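Local atomic coordinates of putative glucose-6-phosphate 1-epimerase (PDB entry 2HTA), a protein that probably interconverts the alpha and beta anomers of glucose 6-phosphate, acting as a hexose-6-phosphate 1-epimerase of the galactose mutarotase clan. Residues 177-182 and 280-285; 223-228 and 253-258. All blocks are in the same frame, centred on the assembly; numbering follows the deposited sequence.

Interaction 1 of 2, residues 177-182 and 280-285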
loop_
_atom_site.group_PDB
_atom_site.type_symbol
_atom_site.label_atom_id
_atom_site.label_comp_id
_atom_site.label_asym_id
_atom_site.label_seq_id
_atom_site.Cartn_x
_atom_site.Cartn_y
_atom_site.Cartn_z
ATOM N N ALA A 177 -0.499 -2.359 -8.491
ATOM C CA ALA A 177 -0.574 -1.126 -7.697
ATOM C C ALA A 177 0.120 -1.291 -6.337
ATOM O O ALA A 177 0.202 -2.432 -5.790
ATOM C CB ALA A 177 -2.058 -0.749 -7.421
ATOM N N LEU A 178 0.612 -0.166 -5.779
ATOM C CA LEU A 178 0.934 -0.146 -4.360
ATOM C C LEU A 178 -0.195 0.718 -3.773
ATOM O O LEU A 178 -0.299 1.910 -4.058
ATOM C CB LEU A 178 2.346 0.466 -4.145
ATOM C CG LEU A 178 3.452 -0.198 -4.941
ATOM C CD1 LEU A 178 4.831 0.521 -4.749
ATOM C CD2 LEU A 178 3.582 -1.698 -4.482
ATOM N N HIS A 179 -1.112 0.064 -3.058
ATOM C CA HIS A 179 -2.437 0.620 -2.748
ATOM C C HIS A 179 -2.389 1.366 -1.398
ATOM O O HIS A 179 -3.185 1.092 -0.508
ATOM C CB HIS A 179 -3.417 -0.562 -2.633
ATOM C CG HIS A 179 -4.868 -0.201 -2.624
ATOM N ND1 HIS A 179 -5.421 0.629 -1.684
ATOM C CD2 HIS A 179 -5.917 -0.666 -3.373
ATOM C CE1 HIS A 179 -6.729 0.725 -1.874
ATOM N NE2 HIS A 179 -7.058 -0.080 -2.866
ATOM N N SER A 180 -1.464 2.310 -1.240
ATOM C CA SER A 180 -1.229 2.893 0.098
ATOM C C SER A 180 -2.380 3.665 0.754
ATOM O O SER A 180 -3.023 4.486 0.102
ATOM C CB SER A 180 -0.016 3.841 -0.000
ATOM O OG SER A 180 0.962 3.198 -0.769
ATOM N N TYR A 181 -2.596 3.393 2.051
ATOM C CA TYR A 181 -3.556 4.085 2.928
ATOM C C TYR A 181 -2.772 5.040 3.856
ATOM O O TYR A 181 -2.035 4.576 4.708
ATOM C CB TYR A 181 -4.215 3.089 3.874
ATOM C CG TYR A 181 -5.204 2.168 3.187
ATOM C CD1 TYR A 181 -4.761 1.109 2.353
ATOM C CD2 TYR A 181 -6.546 2.302 3.413
ATOM C CE1 TYR A 181 -5.662 0.186 1.748
ATOM C CE2 TYR A 181 -7.495 1.390 2.775
ATOM C CZ TYR A 181 -7.031 0.374 1.959
ATOM O OH TYR A 181 -7.934 -0.505 1.355
ATOM N N PHE A 182 -3.037 6.319 3.726
ATOM C CA PHE A 182 -2.351 7.359 4.469
ATOM C C PHE A 182 -3.280 7.871 5.539
ATOM O O PHE A 182 -4.443 8.165 5.289
ATOM C CB PHE A 182 -1.917 8.463 3.507
ATOM C CG PHE A 182 -0.881 8.003 2.548
ATOM C CD1 PHE A 182 -1.207 7.717 1.217
ATOM C CD2 PHE A 182 0.412 7.737 2.997
ATOM C CE1 PHE A 182 -0.241 7.210 0.342
ATOM C CE2 PHE A 182 1.412 7.259 2.120
ATOM C CZ PHE A 182 1.076 6.988 0.789
ATOM N N CYS A 280 -6.512 7.081 0.255
ATOM C CA CYS A 280 -5.590 6.275 -0.542
ATOM C C CYS A 280 -5.030 7.037 -1.695
ATOM O O CYS A 280 -5.789 7.608 -2.491
ATOM C CB CYS A 280 -6.247 4.975 -1.048
ATOM S SG CYS A 280 -6.550 3.810 0.269
ATOM N N VAL A 281 -3.691 7.029 -1.803
ATOM C CA VAL A 281 -3.005 7.611 -2.962
ATOM C C VAL A 281 -2.055 6.507 -3.445
ATOM O O VAL A 281 -1.012 6.203 -2.804
ATOM C CB VAL A 281 -2.234 8.966 -2.626
ATOM C CG1 VAL A 281 -1.362 9.458 -3.841
ATOM C CG2 VAL A 281 -3.195 10.082 -2.077
ATOM N N GLU A 282 -2.444 5.878 -4.562
ATOM C CA GLU A 282 -1.891 4.596 -4.984
ATOM C C GLU A 282 -0.989 4.787 -6.191
ATOM O O GLU A 282 -1.345 5.544 -7.102
ATOM C CB GLU A 282 -3.059 3.678 -5.388
ATOM C CG GLU A 282 -4.139 3.635 -4.306
ATOM C CD GLU A 282 -5.337 2.803 -4.728
ATOM O OE1 GLU A 282 -5.196 1.936 -5.599
ATOM O OE2 GLU A 282 -6.409 2.993 -4.130
ATOM N N THR A 283 0.130 4.085 -6.220
ATOM C CA THR A 283 1.005 4.038 -7.420
ATOM C C THR A 283 0.528 2.899 -8.272
ATOM O O THR A 283 0.491 1.743 -7.812
ATOM C CB THR A 283 2.467 3.776 -7.051
ATOM O OG1 THR A 283 2.899 4.780 -6.121
ATOM C CG2 THR A 283 3.332 3.872 -8.281
ATOM N N VAL A 284 0.195 3.191 -9.520
ATOM C CA VAL A 284 -0.629 2.239 -10.302
ATOM C C VAL A 284 -0.109 2.027 -11.713
ATOM O O VAL A 284 0.373 2.954 -12.341
ATOM C CB VAL A 284 -2.124 2.708 -10.317
ATOM C CG1 VAL A 284 -3.023 1.840 -11.258
ATOM C CG2 VAL A 284 -2.739 2.725 -8.877
ATOM N N TYR A 285 -0.223 0.799 -12.232
ATOM C CA TYR A 285 0.081 0.560 -13.634
ATOM C C TYR A 285 -1.149 -0.201 -14.143
ATOM O O TYR A 285 -1.195 -1.395 -14.009
ATOM C CB TYR A 285 1.341 -0.267 -13.767
ATOM C CG TYR A 285 1.991 -0.069 -15.134
ATOM C CD1 TYR A 285 3.218 0.599 -15.264
ATOM C CD2 TYR A 285 1.327 -0.470 -16.303
ATOM C CE1 TYR A 285 3.841 0.838 -16.537
ATOM C CE2 TYR A 285 1.946 -0.250 -17.603
ATOM C CZ TYR A 285 3.193 0.374 -17.701
ATOM O OH TYR A 285 3.805 0.570 -18.942
#

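Interaction 2 of 2, residues 223-228 and 253-258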
loop_
_atom_site.group_PDB
_atom_site.type_symbol
_atom_site.label_atom_id
_atom_site.label_comp_id
_atom_site.label_asym_id
_atom_site.label_seq_id
_atom_site.Cartn_x
_atom_site.Cartn_y
_atom_site.Cartn_z
ATOM N N ASP A 223 -13.268 7.882 -6.295
ATOM C CA ASP A 223 -12.520 6.733 -6.801
ATOM C C ASP A 223 -12.099 7.078 -8.212
ATOM O O ASP A 223 -12.882 6.959 -9.146
ATOM C CB ASP A 223 -13.367 5.441 -6.761
ATOM C CG ASP A 223 -12.529 4.185 -7.024
ATOM O OD1 ASP A 223 -11.294 4.327 -7.306
ATOM O OD2 ASP A 223 -13.081 3.053 -6.929
ATOM N N ARG A 224 -10.884 7.592 -8.350
ATOM C CA ARG A 224 -10.428 8.214 -9.580
ATOM C C ARG A 224 -9.068 7.679 -9.986
ATOM O O ARG A 224 -8.154 7.509 -9.131
ATOM C CB ARG A 224 -10.372 9.741 -9.420
ATOM C CG ARG A 224 -11.827 10.315 -9.460
ATOM C CD ARG A 224 -11.925 11.692 -8.916
ATOM N NE ARG A 224 -13.338 12.060 -9.077
ATOM C CZ ARG A 224 -13.755 13.282 -9.333
ATOM N NH1 ARG A 224 -12.869 14.275 -9.402
ATOM N NH2 ARG A 224 -15.055 13.506 -9.514
ATOM N N VAL A 225 -8.938 7.386 -11.283
ATOM C CA VAL A 225 -7.679 6.992 -11.882
ATOM C C VAL A 225 -7.108 8.177 -12.641
ATOM O O VAL A 225 -7.662 8.613 -13.661
ATOM C CB VAL A 225 -7.846 5.810 -12.899
ATOM C CG1 VAL A 225 -6.450 5.371 -13.399
ATOM C CG2 VAL A 225 -8.676 4.648 -12.269
ATOM N N TYR A 226 -6.042 8.779 -12.138
ATOM C CA TYR A 226 -5.424 9.898 -12.845
ATOM C C TYR A 226 -4.510 9.389 -13.971
ATOM O O TYR A 226 -3.683 8.514 -13.763
ATOM C CB TYR A 226 -4.686 10.813 -11.811
ATOM C CG TYR A 226 -5.716 11.275 -10.783
ATOM C CD1 TYR A 226 -5.958 10.538 -9.637
ATOM C CD2 TYR A 226 -6.540 12.397 -11.041
ATOM C CE1 TYR A 226 -6.937 10.943 -8.724
ATOM C CE2 TYR A 226 -7.505 12.783 -10.160
ATOM C CZ TYR A 226 -7.709 12.039 -9.003
ATOM O OH TYR A 226 -8.670 12.424 -8.103
ATOM N N LEU A 227 -4.680 9.955 -15.164
ATOM C CA LEU A 227 -3.999 9.490 -16.386
ATOM C C LEU A 227 -2.700 10.246 -16.643
ATOM O O LEU A 227 -1.856 9.793 -17.408
ATOM C CB LEU A 227 -4.964 9.694 -17.568
ATOM C CG LEU A 227 -6.288 8.920 -17.438
ATOM C CD1 LEU A 227 -7.113 9.199 -18.703
ATOM C CD2 LEU A 227 -5.991 7.459 -17.281
ATOM N N ASN A 228 -2.523 11.406 -15.992
ATOM C CA ASN A 228 -1.392 12.254 -16.290
ATOM C C ASN A 228 -0.907 12.996 -15.014
ATOM O O ASN A 228 -0.649 14.198 -15.048
ATOM C CB ASN A 228 -1.776 13.259 -17.357
ATOM C CG ASN A 228 -0.586 13.973 -17.967
ATOM O OD1 ASN A 228 0.498 13.393 -18.194
ATOM N ND2 ASN A 228 -0.783 15.263 -18.246
ATOM N N ASN A 253 -0.239 5.490 -13.722
ATOM C CA ASN A 253 -1.418 6.115 -13.200
ATOM C C ASN A 253 -1.231 6.358 -11.713
ATOM O O ASN A 253 -0.360 5.736 -11.079
ATOM C CB ASN A 253 -2.639 5.143 -13.326
ATOM C CG ASN A 253 -2.760 4.528 -14.690
ATOM O OD1 ASN A 253 -2.803 3.280 -14.823
ATOM N ND2 ASN A 253 -2.862 5.382 -15.734
ATOM N N VAL A 254 -2.048 7.246 -11.165
ATOM C CA VAL A 254 -2.204 7.340 -9.706
ATOM C C VAL A 254 -3.666 7.165 -9.432
ATOM O O VAL A 254 -4.458 7.610 -10.250
ATOM C CB VAL A 254 -1.705 8.682 -9.188
ATOM C CG1 VAL A 254 -2.048 8.904 -7.672
ATOM C CG2 VAL A 254 -0.182 8.729 -9.403
ATOM N N VAL A 255 -4.033 6.467 -8.339
ATOM C CA VAL A 255 -5.411 6.385 -7.929
ATOM C C VAL A 255 -5.630 7.095 -6.611
ATOM O O VAL A 255 -4.816 6.939 -5.692
ATOM C CB VAL A 255 -5.879 4.920 -7.845
ATOM C CG1 VAL A 255 -7.231 4.770 -7.116
ATOM C CG2 VAL A 255 -6.014 4.432 -9.302
ATOM N N GLY A 256 -6.649 7.939 -6.561
ATOM C CA GLY A 256 -7.056 8.530 -5.301
ATOM C C GLY A 256 -8.387 7.889 -4.904
ATOM O O GLY A 256 -9.318 7.842 -5.719
ATOM N N TRP A 257 -8.489 7.406 -3.654
ATOM C CA TRP A 257 -9.721 6.733 -3.256
ATOM C C TRP A 257 -10.005 7.034 -1.791
ATOM O O TRP A 257 -9.099 6.998 -0.948
ATOM C CB TRP A 257 -9.553 5.226 -3.428
ATOM C CG TRP A 257 -10.725 4.422 -2.960
ATOM C CD1 TRP A 257 -11.971 4.437 -3.480
ATOM C CD2 TRP A 257 -10.733 3.477 -1.890
ATOM N NE1 TRP A 257 -12.791 3.560 -2.783
ATOM C CE2 TRP A 257 -12.028 2.931 -1.823
ATOM C CE3 TRP A 257 -9.760 3.026 -0.981
ATOM C CZ2 TRP A 257 -12.381 1.960 -0.864
ATOM C CZ3 TRP A 257 -10.108 2.047 -0.019
ATOM C CH2 TRP A 257 -11.408 1.526 0.019
ATOM N N ASN A 258 -11.267 7.308 -1.501
ATOM C CA ASN A 258 -11.811 7.194 -0.133
ATOM C C ASN A 258 -13.234 6.690 -0.267
ATOM O O ASN A 258 -13.950 7.158 -1.127
ATOM C CB ASN A 258 -11.808 8.534 0.578
ATOM C CG ASN A 258 -12.389 8.431 1.994
ATOM O OD1 ASN A 258 -13.603 8.401 2.140
ATOM N ND2 ASN A 258 -11.524 8.402 3.041
#

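Interaction 1 of 2, residues 177-182 and 280-285
Glu282, on strand 278-286, lays its side chain against the ring of His179. CB, at 3.5 Å from Leu178 O, leaves the strand beside that carbonyl. CG, turned anti to the carbonyl carbon of its own residue (chi1 -51°), passes 3.8 Å from His179 CA. From there the chain runs extended, alongside the histidine and pointing the same way, so that the carboxylate stacks on the imidazole with the planes 22° apart. OE1 lies 3.5 Å from His179 CD2, and OE2 stands over the same face near the rim, 3.2 Å from CE1. NE2 is also near OE2, but at too poor an angle for a hydrogen bond. Imidazole gets there because its CG is anti to the backbone N, chi1 -167°, from a residue that centres an inverse gamma turn.

That turn interrupts strand 172-183, yet pairing holds on either side of it. Leu178 and Thr283 exchange two backbone bonds, and Val281 N reaches Ser180 O almost along the C=O axis. Further on, Cys280 SG rests over the centre of the Tyr181 ring, 3.5 Å from CD2, while meeting the His179 ring at its edge. Tyr181 OH is bonded to Arg89, a probable substrate ligand.

His179 and Glu282 are the inferred catalytic pair of this probable epimerase. Burial of OE1 without a partner would tend to raise the carboxylate's proton affinity and a protonated imidazole would offset it, while the carboxylate would favour the protonated ring; this is consistent with base and acid roles, as in galactose mutarotases.

Interaction 2 of 2, residues 223-228 and 253-258
Strands 222-226 and 253-258 form an antiparallel ladder in the large beta-sandwich of the galactose mutarotase fold, running at 164° to each other. Four backbone hydrogen bonds tie it. Arg224 and Gly256 make one reciprocal pair, in which Arg224 N lies nearly along the C=O axis of Gly256. Tyr226 and Val254 make the other, and it is uneven: Tyr226 N to Val254 O is short at 2.7 Å, with the donor nearly along the C=O axis, whereas the return bond from Val254 N is weak. Between these pairs, Val255 CA approaches Arg224 O at 3.2 Å in a CA-H...O contact.

Apolar contacts gather on the face that carries Asp223, Val225, Val255 and Trp257. Val225 and Val255 cross obliquely, CG2 to CG2, at 4.0 Å. The other branch of Val225, CG1, anti to its backbone N, leans on Asn253 CB. Beyond Val255 lies Glu282, so this face continues into the active site.

On the other face, the Tyr226 ring stands edge-on to the facing strand, its CD1 3.3 Å from Val254 O and its CE1 3.7 Å from Gly256 N. With no side chain on Gly256, the ring edge lies close against its backbone. Tyr226 OH then bonds to Gln216, which also receives Arg224 NH1.

Asn253, among the polar groups, is fixed through OD1 on Ala286 N. Asp223, which probably binds the substrate, crosses the Trp257 indole obliquely, with carboxylate and ring planes 58° apart and Asp223 CG 3.6 Å from Trp257 CD1.

In the fold
Both contacts belong to one antiparallel sheet, where strand 253-258 pairs with 222-226 on one edge and with 278-286 on the other; Cys280 N and Glu282 N probably donate to Trp257 O and Val255 O. Interaction 1 lies near the centre of the chain and all of its touching residues are buried, whereas interaction 2, farther out, keeps partly exposed residues such as Asp223 and Arg224. Both strands of interaction 2 fall in the sequence between the two of interaction 1. Interaction 1 breaks its ladder at a turn and brings together the inferred catalytic groups; interaction 2 is a regular ladder, with a probable substrate-binding carboxylate at one end. Tyr181 and Trp257 touch where the two meet.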